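Local atomic coordinates of phosphoribosylaminoimidazole carboxylase, ATPase subunit (Thermotoga maritima, PDB entry 3AX6), a protein that probably catalyses the ATP-dependent carboxylation of 5-aminoimidazole ribonucleotide with bicarbonate to N5-carboxyaminoimidazole ribonucleotide, a step of de novo purine biosynthesis. Residues A[123-128]-A[156-161]; A[133-138]-A[166-171]; A[314-319]-A[368-373]. All blocks are in the same frame, centred on the assembly; numbering follows the deposited sequence.

Interaction 1 (A[123-128]-A[156-161])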
loop_
_atom_site.group_PDB
_atom_site.type_symbol
_atom_site.label_atom_id
_atom_site.label_comp_id
_atom_site.label_asym_id
_atom_site.label_seq_id
_atom_site.Cartn_x
_atom_site.Cartn_y
_atom_site.Cartn_z
ATOM N N ASP A 123 -48.542 10.006 11.134
ATOM C CA ASP A 123 -48.997 10.278 12.492
ATOM C C ASP A 123 -48.259 9.284 13.384
ATOM O O ASP A 123 -48.654 8.124 13.492
ATOM C CB ASP A 123 -50.503 10.064 12.609
ATOM C CG ASP A 123 -51.041 10.506 13.948
ATOM O OD1 ASP A 123 -50.890 11.702 14.271
ATOM O OD2 ASP A 123 -51.606 9.663 14.676
ATOM N N LEU A 124 -47.181 9.747 14.011
ATOM C CA LEU A 124 -46.347 8.902 14.859
ATOM C C LEU A 124 -47.087 7.883 15.712
ATOM O O LEU A 124 -46.916 6.677 15.538
ATOM C CB LEU A 124 -45.471 9.760 15.774
ATOM C CG LEU A 124 -44.500 8.944 16.634
ATOM C CD1 LEU A 124 -43.441 8.319 15.741
ATOM C CD2 LEU A 124 -43.859 9.830 17.680
ATOM N N GLU A 125 -47.903 8.372 16.636
ATOM C CA GLU A 125 -48.641 7.495 17.535
ATOM C C GLU A 125 -49.534 6.487 16.831
ATOM O O GLU A 125 -49.522 5.314 17.173
ATOM C CB GLU A 125 -49.471 8.317 18.520
ATOM C CG GLU A 125 -50.025 7.497 19.675
ATOM C CD GLU A 125 -50.533 8.360 20.816
ATOM O OE1 GLU A 125 -50.929 7.790 21.855
ATOM O OE2 GLU A 125 -50.535 9.604 20.678
ATOM N N SER A 126 -50.305 6.932 15.847
ATOM C CA SER A 126 -51.189 6.019 15.131
ATOM C C SER A 126 -50.418 5.002 14.295
ATOM O O SER A 126 -50.789 3.828 14.243
ATOM C CB SER A 126 -52.147 6.802 14.230
ATOM O OG SER A 126 -53.026 5.927 13.537
ATOM N N ASP A 127 -49.348 5.450 13.641
ATOM C CA ASP A 127 -48.547 4.562 12.805
ATOM C C ASP A 127 -47.852 3.455 13.589
ATOM O O ASP A 127 -47.910 2.288 13.201
ATOM C CB ASP A 127 -47.508 5.357 12.009
ATOM C CG ASP A 127 -48.126 6.157 10.875
ATOM O OD1 ASP A 127 -49.002 5.616 10.169
ATOM O OD2 ASP A 127 -47.723 7.320 10.680
ATOM N N VAL A 128 -47.191 3.812 14.686
ATOM C CA VAL A 128 -46.506 2.809 15.493
ATOM C C VAL A 128 -47.506 1.755 15.947
ATOM O O VAL A 128 -47.202 0.563 15.949
ATOM C CB VAL A 128 -45.834 3.430 16.744
ATOM C CG1 VAL A 128 -44.688 4.331 16.331
ATOM C CG2 VAL A 128 -46.847 4.217 17.547
ATOM N N LYS A 156 -44.731 5.068 26.463
ATOM C CA LYS A 156 -43.821 5.999 27.118
ATOM C C LYS A 156 -42.724 6.516 26.196
ATOM O O LYS A 156 -42.336 7.682 26.279
ATOM C CB LYS A 156 -43.174 5.343 28.345
ATOM C CG LYS A 156 -44.085 5.207 29.564
ATOM C CD LYS A 156 -44.503 6.564 30.147
ATOM C CE LYS A 156 -43.322 7.388 30.679
ATOM N NZ LYS A 156 -42.475 7.995 29.604
ATOM N N ASP A 157 -42.224 5.655 25.317
ATOM C CA ASP A 157 -41.156 6.055 24.419
ATOM C C ASP A 157 -41.587 7.014 23.315
ATOM O O ASP A 157 -40.744 7.648 22.685
ATOM C CB ASP A 157 -40.477 4.822 23.818
ATOM C CG ASP A 157 -39.704 4.027 24.854
ATOM O OD1 ASP A 157 -39.403 4.589 25.927
ATOM O OD2 ASP A 157 -39.387 2.850 24.602
ATOM N N LEU A 158 -42.890 7.140 23.087
ATOM C CA LEU A 158 -43.362 8.053 22.053
ATOM C C LEU A 158 -43.043 9.512 22.396
ATOM O O LEU A 158 -43.009 10.374 21.511
ATOM C CB LEU A 158 -44.864 7.881 21.831
ATOM C CG LEU A 158 -45.302 6.538 21.237
ATOM C CD1 LEU A 158 -46.789 6.585 20.927
ATOM C CD2 LEU A 158 -44.515 6.245 19.968
ATOM N N GLU A 159 -42.800 9.782 23.677
ATOM C CA GLU A 159 -42.477 11.133 24.136
ATOM C C GLU A 159 -41.048 11.509 23.785
ATOM O O GLU A 159 -40.754 12.671 23.496
ATOM C CB GLU A 159 -42.663 11.248 25.652
ATOM C CG GLU A 159 -44.056 11.680 26.085
ATOM C CD GLU A 159 -44.427 13.059 25.563
ATOM O OE1 GLU A 159 -44.688 13.196 24.348
ATOM O OE2 GLU A 159 -44.450 14.012 26.368
ATOM N N ASN A 160 -40.165 10.514 23.812
ATOM C CA ASN A 160 -38.752 10.713 23.510
ATOM C C ASN A 160 -38.444 10.268 22.080
ATOM O O ASN A 160 -37.287 10.037 21.722
ATOM C CB ASN A 160 -37.897 9.917 24.497
ATOM C CG ASN A 160 -38.324 10.129 25.940
ATOM O OD1 ASN A 160 -39.490 9.926 26.291
ATOM N ND2 ASN A 160 -37.381 10.533 26.788
ATOM N N ALA A 161 -39.486 10.148 21.265
ATOM C CA ALA A 161 -39.327 9.729 19.882
ATOM C C ALA A 161 -38.522 10.753 19.094
ATOM O O ALA A 161 -38.377 11.901 19.514
ATOM C CB ALA A 161 -40.687 9.527 19.238
#
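Leu158 pushes its forked tip against one flank of helix 124-129, its two methyls having different nearest neighbours. CD1 lies 3.6 Å from Glu125 CG and thus meets the aliphatic part of that chain, which it crosses at about a right angle. The other branch goes to a valine, with CD2 of Leu158 3.9 Å from CG2 of Val128 and nearly as close to CG1, the two side chains sliding past each other in opposite directions. One turn back along the helix, Leu124 has CG anti to its backbone N (chi1 -176°), and its CD2 comes within 3.5 Å of Ala161 CB, the shortest approach between the two segments. The contact is an example of helix and loop sharing the face of a sheet: in the small antiparallel sheet of this ATP-grasp enzyme, Leu124 and Ala161 both rest on Gln137, while Val128 and Leu158 both reach Ile152. That inner side is tight and apolar, and Val128 and Ala161 are buried in it. The outer side is looser. There the extended chain of Glu125 carries its carboxylate past Leu158 into an exposed position, and no polar bond joins the helix to segment 156-161. Polar atoms are instead used to start the helix. Asp123 is its N-cap, OD2 accepting from Ser126 N at 3.2 Å, and Asp127 OD2 returns a bond to Asp123 N at 2.8 Å, both donors standing above the carboxylate planes. Asp127 OD1 also forms a salt bridge with Lys119, on the flank of the helix turned from Leu158.

Interaction 2 (A[133-138]-A[166-171]). With ADP (adenosine-5'-diphosphate), chain E.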
loop_
_atom_site.group_PDB
_atom_site.type_symbol
_atom_site.label_atom_id
_atom_site.label_comp_id
_atom_site.label_asym_id
_atom_site.label_seq_id
_atom_site.Cartn_x
_atom_site.Cartn_y
_atom_site.Cartn_z
ATOM N N PHE A 133 -45.654 -2.926 19.303
ATOM C CA PHE A 133 -44.413 -2.808 20.051
ATOM C C PHE A 133 -43.670 -4.145 20.138
ATOM O O PHE A 133 -44.282 -5.202 20.317
ATOM C CB PHE A 133 -44.699 -2.283 21.462
ATOM C CG PHE A 133 -45.405 -0.953 21.490
ATOM C CD1 PHE A 133 -46.766 -0.877 21.770
ATOM C CD2 PHE A 133 -44.704 0.230 21.247
ATOM C CE1 PHE A 133 -47.420 0.355 21.811
ATOM C CE2 PHE A 133 -45.349 1.467 21.284
ATOM C CZ PHE A 133 -46.707 1.529 21.567
ATOM N N PRO A 134 -42.333 -4.114 20.017
ATOM C CA PRO A 134 -41.543 -2.901 19.807
ATOM C C PRO A 134 -41.407 -2.615 18.323
ATOM O O PRO A 134 -41.615 -3.500 17.492
ATOM C CB PRO A 134 -40.209 -3.265 20.427
ATOM C CG PRO A 134 -40.068 -4.699 20.002
ATOM C CD PRO A 134 -41.451 -5.261 20.300
ATOM N N VAL A 135 -41.063 -1.375 17.995
ATOM C CA VAL A 135 -40.868 -0.982 16.605
ATOM C C VAL A 135 -39.666 -0.038 16.533
ATOM O O VAL A 135 -39.372 0.685 17.483
ATOM C CB VAL A 135 -42.126 -0.296 16.021
ATOM C CG1 VAL A 135 -42.330 1.064 16.649
ATOM C CG2 VAL A 135 -41.994 -0.186 14.519
ATOM N N VAL A 136 -38.963 -0.061 15.407
ATOM C CA VAL A 136 -37.783 0.777 15.241
ATOM C C VAL A 136 -38.054 2.031 14.423
ATOM O O VAL A 136 -38.600 1.961 13.321
ATOM C CB VAL A 136 -36.646 -0.008 14.568
ATOM C CG1 VAL A 136 -35.365 0.808 14.586
ATOM C CG2 VAL A 136 -36.447 -1.327 15.275
ATOM N N GLN A 137 -37.677 3.178 14.978
ATOM C CA GLN A 137 -37.847 4.458 14.302
ATOM C C GLN A 137 -36.477 4.962 13.830
ATOM O O GLN A 137 -35.486 4.885 14.559
ATOM C CB GLN A 137 -38.483 5.495 15.241
ATOM C CG GLN A 137 -38.596 6.882 14.605
ATOM C CD GLN A 137 -39.022 7.968 15.578
ATOM O OE1 GLN A 137 -38.464 8.099 16.666
ATOM N NE2 GLN A 137 -40.005 8.766 15.176
ATOM N N LYS A 138 -36.431 5.471 12.605
ATOM C CA LYS A 138 -35.190 5.968 12.035
ATOM C C LYS A 138 -35.382 7.310 11.358
ATOM O O LYS A 138 -36.385 7.536 10.687
ATOM C CB LYS A 138 -34.647 4.973 11.008
ATOM C CG LYS A 138 -34.268 3.626 11.589
ATOM C CD LYS A 138 -33.680 2.715 10.527
ATOM C CE LYS A 138 -32.978 1.537 11.168
ATOM N NZ LYS A 138 -32.365 0.642 10.162
ATOM N N THR A 166 -39.232 10.951 10.023
ATOM C CA THR A 166 -38.639 9.654 10.268
ATOM C C THR A 166 -39.548 8.633 9.626
ATOM O O THR A 166 -40.601 8.978 9.103
ATOM C CB THR A 166 -38.579 9.339 11.774
ATOM O OG1 THR A 166 -39.911 9.173 12.275
ATOM C CG2 THR A 166 -37.896 10.468 12.534
ATOM N N TYR A 167 -39.127 7.379 9.649
ATOM C CA TYR A 167 -39.944 6.307 9.118
ATOM C C TYR A 167 -39.823 5.185 10.132
ATOM O O TYR A 167 -38.974 5.231 11.018
ATOM C CB TYR A 167 -39.469 5.859 7.726
ATOM C CG TYR A 167 -38.120 5.169 7.679
ATOM C CD1 TYR A 167 -36.931 5.891 7.820
ATOM C CD2 TYR A 167 -38.031 3.791 7.482
ATOM C CE1 TYR A 167 -35.686 5.253 7.765
ATOM C CE2 TYR A 167 -36.791 3.145 7.427
ATOM C CZ TYR A 167 -35.626 3.881 7.568
ATOM O OH TYR A 167 -34.408 3.237 7.515
ATOM N N LEU A 168 -40.689 4.192 10.018
ATOM C CA LEU A 168 -40.677 3.069 10.936
ATOM C C LEU A 168 -40.343 1.779 10.205
ATOM O O LEU A 168 -40.558 1.660 8.997
ATOM C CB LEU A 168 -42.059 2.920 11.584
ATOM C CG LEU A 168 -42.383 3.519 12.950
ATOM C CD1 LEU A 168 -41.942 4.956 13.053
ATOM C CD2 LEU A 168 -43.882 3.402 13.164
ATOM N N GLU A 169 -39.797 0.820 10.938
ATOM C CA GLU A 169 -39.517 -0.486 10.366
ATOM C C GLU A 169 -39.611 -1.535 11.464
ATOM O O GLU A 169 -39.395 -1.244 12.646
ATOM C CB GLU A 169 -38.161 -0.527 9.640
ATOM C CG GLU A 169 -36.904 -0.391 10.465
ATOM C CD GLU A 169 -35.652 -0.485 9.590
ATOM O OE1 GLU A 169 -35.547 0.290 8.617
ATOM O OE2 GLU A 169 -34.775 -1.332 9.864
ATOM N N GLU A 170 -39.972 -2.749 11.071
ATOM C CA GLU A 170 -40.137 -3.839 12.019
ATOM C C GLU A 170 -38.840 -4.169 12.735
ATOM O O GLU A 170 -37.753 -4.010 12.174
ATOM C CB GLU A 170 -40.657 -5.082 11.299
ATOM C CG GLU A 170 -39.671 -5.684 10.315
ATOM C CD GLU A 170 -40.180 -6.975 9.715
ATOM O OE1 GLU A 170 -40.574 -7.866 10.499
ATOM O OE2 GLU A 170 -40.183 -7.099 8.469
ATOM N N PHE A 171 -38.965 -4.632 13.974
ATOM C CA PHE A 171 -37.803 -5.001 14.762
ATOM C C PHE A 171 -37.269 -6.333 14.257
ATOM O O PHE A 171 -38.003 -7.317 14.183
ATOM C CB PHE A 171 -38.158 -5.139 16.240
ATOM C CG PHE A 171 -36.972 -5.408 17.110
ATOM C CD1 PHE A 171 -36.123 -4.375 17.484
ATOM C CD2 PHE A 171 -36.670 -6.703 17.513
ATOM C CE1 PHE A 171 -34.981 -4.628 18.247
ATOM C CE2 PHE A 171 -35.534 -6.971 18.274
ATOM C CZ PHE A 171 -34.686 -5.931 18.643
HETATM P PB ADP E . -26.703 4.044 11.805
HETATM O O1B ADP E . -25.790 3.143 11.047
HETATM O O2B ADP E . -26.119 4.244 13.304
HETATM O O3B ADP E . -26.788 5.523 11.006
HETATM P PA ADP E . -28.377 1.820 11.758
HETATM O O1A ADP E . -29.424 1.536 10.747
HETATM O O2A ADP E . -27.002 1.095 11.294
HETATM O O3A ADP E . -28.237 3.456 11.902
HETATM O "O5'" ADP E . -28.891 1.251 13.195
HETATM C "C5'" ADP E . -27.748 0.963 14.016
HETATM C "C4'" ADP E . -27.948 -0.354 14.775
HETATM O "O4'" ADP E . -29.332 -0.487 15.237
HETATM C "C3'" ADP E . -27.665 -1.571 13.877
HETATM O "O3'" ADP E . -26.273 -1.922 13.860
HETATM C "C2'" ADP E . -28.564 -2.648 14.479
HETATM O "O2'" ADP E . -27.888 -3.369 15.512
HETATM C "C1'" ADP E . -29.779 -1.857 15.001
HETATM N N9 ADP E . -30.914 -1.913 14.056
HETATM C C8 ADP E . -31.078 -1.180 12.905
HETATM N N7 ADP E . -32.193 -1.495 12.319
HETATM C C5 ADP E . -32.825 -2.443 13.042
HETATM C C6 ADP E . -34.044 -3.165 12.912
HETATM N N6 ADP E . -34.875 -2.941 11.839
HETATM N N1 ADP E . -34.373 -4.072 13.859
HETATM C C2 ADP E . -33.580 -4.306 14.909
HETATM N N3 ADP E . -32.425 -3.652 15.068
HETATM C C4 ADP E . -32.014 -2.726 14.171
HETATM O O HOH W 1 -41.705 -4.395 14.896
HETATM O O HOH W 2 -31.656 1.955 7.786
#
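Val136 and Lys138 pair with Glu169 and Tyr167 across two antiparallel strands running at 152° to each other, each pair closed by two backbone bonds between its N and O atoms. Leu168 and Gln137, the non-hydrogen-bonded pair between them, turn to one face of the sheet; the side chains of Val136, Lys138, Tyr167 and Glu169 line the other. On this second face Lys138 is fully extended beyond CG and crosses the Tyr167 ring obliquely, its CB 3.4 Å from CE1 of the tyrosine. Its NZ is then gripped by several acceptors: a salt bridge of 3.1 Å to Glu169 OE2, reached from above the carboxylate plane, the adenine N7 of ADP at 3.0 Å, the alpha-phosphate oxygen O1A, and a water shared with Tyr167 OH. This is the nucleotide site of the ATP-grasp fold, in which the small sheet supplies one wall around the adenine. Glu169 OE2 also accepts from ADP N6, in a bond whose refined length is short enough to be read with caution, and the carbonyl O of Glu170 takes the same amino group at 3.1 Å. Phe171 closes the adenine end. Its CG is anti to the backbone N (chi1 -175°); ADP C2 lies over one face of the ring, 3.6 Å from Phe171 CD1, while Val136 CG2 meets the ring at its edge. A water links Pro134 O to Phe171 N. On the opposite face Gln137 NE2 donates to Thr166 OG1 at 2.9 Å, the hydroxyl tilted 31° from the amide plane, and Gln137 OE1 accepts from Ile162 N.

Interaction 3 (A[314-319]-A[368-373])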
loop_
_atom_site.group_PDB
_atom_site.type_symbol
_atom_site.label_atom_id
_atom_site.label_comp_id
_atom_site.label_asym_id
_atom_site.label_seq_id
_atom_site.Cartn_x
_atom_site.Cartn_y
_atom_site.Cartn_z
ATOM N N PRO A 314 -0.946 13.295 19.087
ATOM C CA PRO A 314 -1.090 11.842 19.191
ATOM C C PRO A 314 0.188 11.171 19.667
ATOM O O PRO A 314 1.288 11.634 19.369
ATOM C CB PRO A 314 -1.442 11.422 17.763
ATOM C CG PRO A 314 -2.001 12.674 17.142
ATOM C CD PRO A 314 -1.093 13.726 17.688
ATOM N N ALA A 315 0.029 10.080 20.405
ATOM C CA ALA A 315 1.151 9.302 20.917
ATOM C C ALA A 315 0.676 7.855 21.075
ATOM O O ALA A 315 -0.418 7.603 21.591
ATOM C CB ALA A 315 1.616 9.860 22.251
ATOM N N LEU A 316 1.494 6.909 20.627
ATOM C CA LEU A 316 1.135 5.502 20.699
ATOM C C LEU A 316 1.755 4.741 21.864
ATOM O O LEU A 316 2.877 5.022 22.281
ATOM C CB LEU A 316 1.535 4.808 19.402
ATOM C CG LEU A 316 0.772 5.189 18.142
ATOM C CD1 LEU A 316 1.548 4.716 16.922
ATOM C CD2 LEU A 316 -0.616 4.566 18.181
ATOM N N ILE A 317 1.006 3.777 22.389
ATOM C CA ILE A 317 1.503 2.935 23.461
ATOM C C ILE A 317 1.200 1.488 23.094
ATOM O O ILE A 317 0.148 1.187 22.539
ATOM C CB ILE A 317 0.859 3.249 24.843
ATOM C CG1 ILE A 317 -0.596 2.784 24.872
ATOM C CG2 ILE A 317 0.973 4.736 25.151
ATOM C CD1 ILE A 317 -1.251 2.963 26.226
ATOM N N GLY A 318 2.145 0.604 23.397
ATOM C CA GLY A 318 1.979 -0.808 23.109
ATOM C C GLY A 318 2.492 -1.248 21.749
ATOM O O GLY A 318 2.321 -2.404 21.374
ATOM N N LEU A 319 3.139 -0.348 21.014
ATOM C CA LEU A 319 3.631 -0.696 19.690
ATOM C C LEU A 319 4.524 -1.929 19.674
ATOM O O LEU A 319 4.259 -2.862 18.924
ATOM C CB LEU A 319 4.375 0.481 19.048
ATOM C CG LEU A 319 4.736 0.251 17.572
ATOM C CD1 LEU A 319 3.474 -0.047 16.786
ATOM C CD2 LEU A 319 5.444 1.464 16.992
ATOM N N LEU A 368 -2.471 -1.789 22.102
ATOM C CA LEU A 368 -2.289 -0.616 21.258
ATOM C C LEU A 368 -3.251 0.476 21.675
ATOM O O LEU A 368 -4.454 0.244 21.754
ATOM C CB LEU A 368 -2.546 -0.966 19.792
ATOM C CG LEU A 368 -1.315 -1.222 18.929
ATOM C CD1 LEU A 368 -1.739 -1.507 17.493
ATOM C CD2 LEU A 368 -0.401 -0.007 18.991
ATOM N N LYS A 369 -2.732 1.671 21.936
ATOM C CA LYS A 369 -3.586 2.775 22.344
ATOM C C LYS A 369 -3.071 4.136 21.903
ATOM O O LYS A 369 -1.884 4.432 22.028
ATOM C CB LYS A 369 -3.770 2.750 23.862
ATOM C CG LYS A 369 -4.416 1.468 24.355
ATOM C CD LYS A 369 -4.838 1.540 25.807
ATOM C CE LYS A 369 -5.576 0.268 26.211
ATOM N NZ LYS A 369 -6.720 -0.022 25.293
ATOM N N VAL A 370 -3.972 4.951 21.368
ATOM C CA VAL A 370 -3.631 6.293 20.926
ATOM C C VAL A 370 -3.869 7.218 22.107
ATOM O O VAL A 370 -4.983 7.344 22.599
ATOM C CB VAL A 370 -4.509 6.740 19.754
ATOM C CG1 VAL A 370 -4.124 8.149 19.326
ATOM C CG2 VAL A 370 -4.366 5.761 18.601
ATOM N N VAL A 371 -2.798 7.855 22.553
ATOM C CA VAL A 371 -2.823 8.754 23.694
ATOM C C VAL A 371 -2.289 10.122 23.266
ATOM O O VAL A 371 -2.062 10.361 22.080
ATOM C CB VAL A 371 -1.973 8.123 24.838
ATOM C CG1 VAL A 371 -1.454 9.169 25.804
ATOM C CG2 VAL A 371 -2.821 7.105 25.580
ATOM N N SER A 372 -2.120 11.027 24.221
ATOM C CA SER A 372 -1.605 12.354 23.929
ATOM C C SER A 372 -0.147 12.432 24.346
ATOM O O SER A 372 0.290 11.749 25.277
ATOM C CB SER A 372 -2.388 13.414 24.698
ATOM O OG SER A 372 -2.032 13.394 26.069
ATOM N N GLU A 373 0.597 13.280 23.652
ATOM C CA GLU A 373 2.004 13.483 23.942
ATOM C C GLU A 373 2.100 14.498 25.084
ATOM O O GLU A 373 2.496 15.654 24.812
ATOM C CB GLU A 373 2.710 14.018 22.698
ATOM C CG GLU A 373 4.219 13.889 22.717
ATOM C CD GLU A 373 4.853 14.545 21.510
ATOM O OE1 GLU A 373 4.333 14.345 20.389
ATOM O OE2 GLU A 373 5.869 15.255 21.682
#
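The carbonyl oxygen of Ile317 is gripped twice by the facing strand: Lys369 N donates to it at 3.0 Å, and a CA-H...O contact puts Leu368 CA 3.3 Å from Ile317 O. Its counterpart Lys369 O is used the same way, by Ile317 N and by the CA-H of Leu316. The other hydrogen-bonded pair, Ala315 with Val371, is less even, since Val371 N meets Ala315 O almost straight at 2.6 Å, a short length that calls for some caution, whereas the return bond from Ala315 N is bent and weak. Beside this ladder the side chains divide by face. On one, Ile317 holds CG1 between its backbone N and carbonyl carbon (chi1 71°), bringing that atom to 3.3 Å from Lys369 CB, tighter than usual van der Waals contact, with CD1 at 3.5 Å from the same carbon. The lysine then bends at its last torsion, and its NZ makes a long, weak ion pair with Glu307. On the other face Leu316 CD2 lies 4.0 Å from Val370 CG2, and the two cross at a slant. This side is turned to the large sheet: Leu316 packs on Leu330 and Phe332, Val370 on Leu304 and Met344. Gly318, the N-cap of helix 319-323, ends the pairing with a phi of 91°, at which a CB would be jammed against Ile317 O and crowd Leu368 N. Met23 and Leu288 of the second subunit reach Leu316 and Leu319. The arrangement is that of a two-stranded antiparallel ribbon made from chain segments distant in sequence, laid over strands 299-305, 343-350 and 328-332 at one end of the large antiparallel sheet.

In the fold
Interactions 1 and 2 belong to one small four-stranded antiparallel sheet of the ATP-grasp domain, their centres 10 Å apart and their segments alternating along the chain. Interaction 1 lies on the face away from the nucleotide, where Val128 and Leu124 pack on Leu168 and Gln137 of interaction 2; the other face of the same strands binds ADP. Helix and loop thus back the strands that hold the adenine. Interaction 3 comes later in the sequence and sits well apart, its centre 45 Å from interaction 1 and 40 Å from interaction 2. It joins strands 314-317 and 369-372 next to the second subunit, so nucleotide binding and this part of the dimer occupy separate regions.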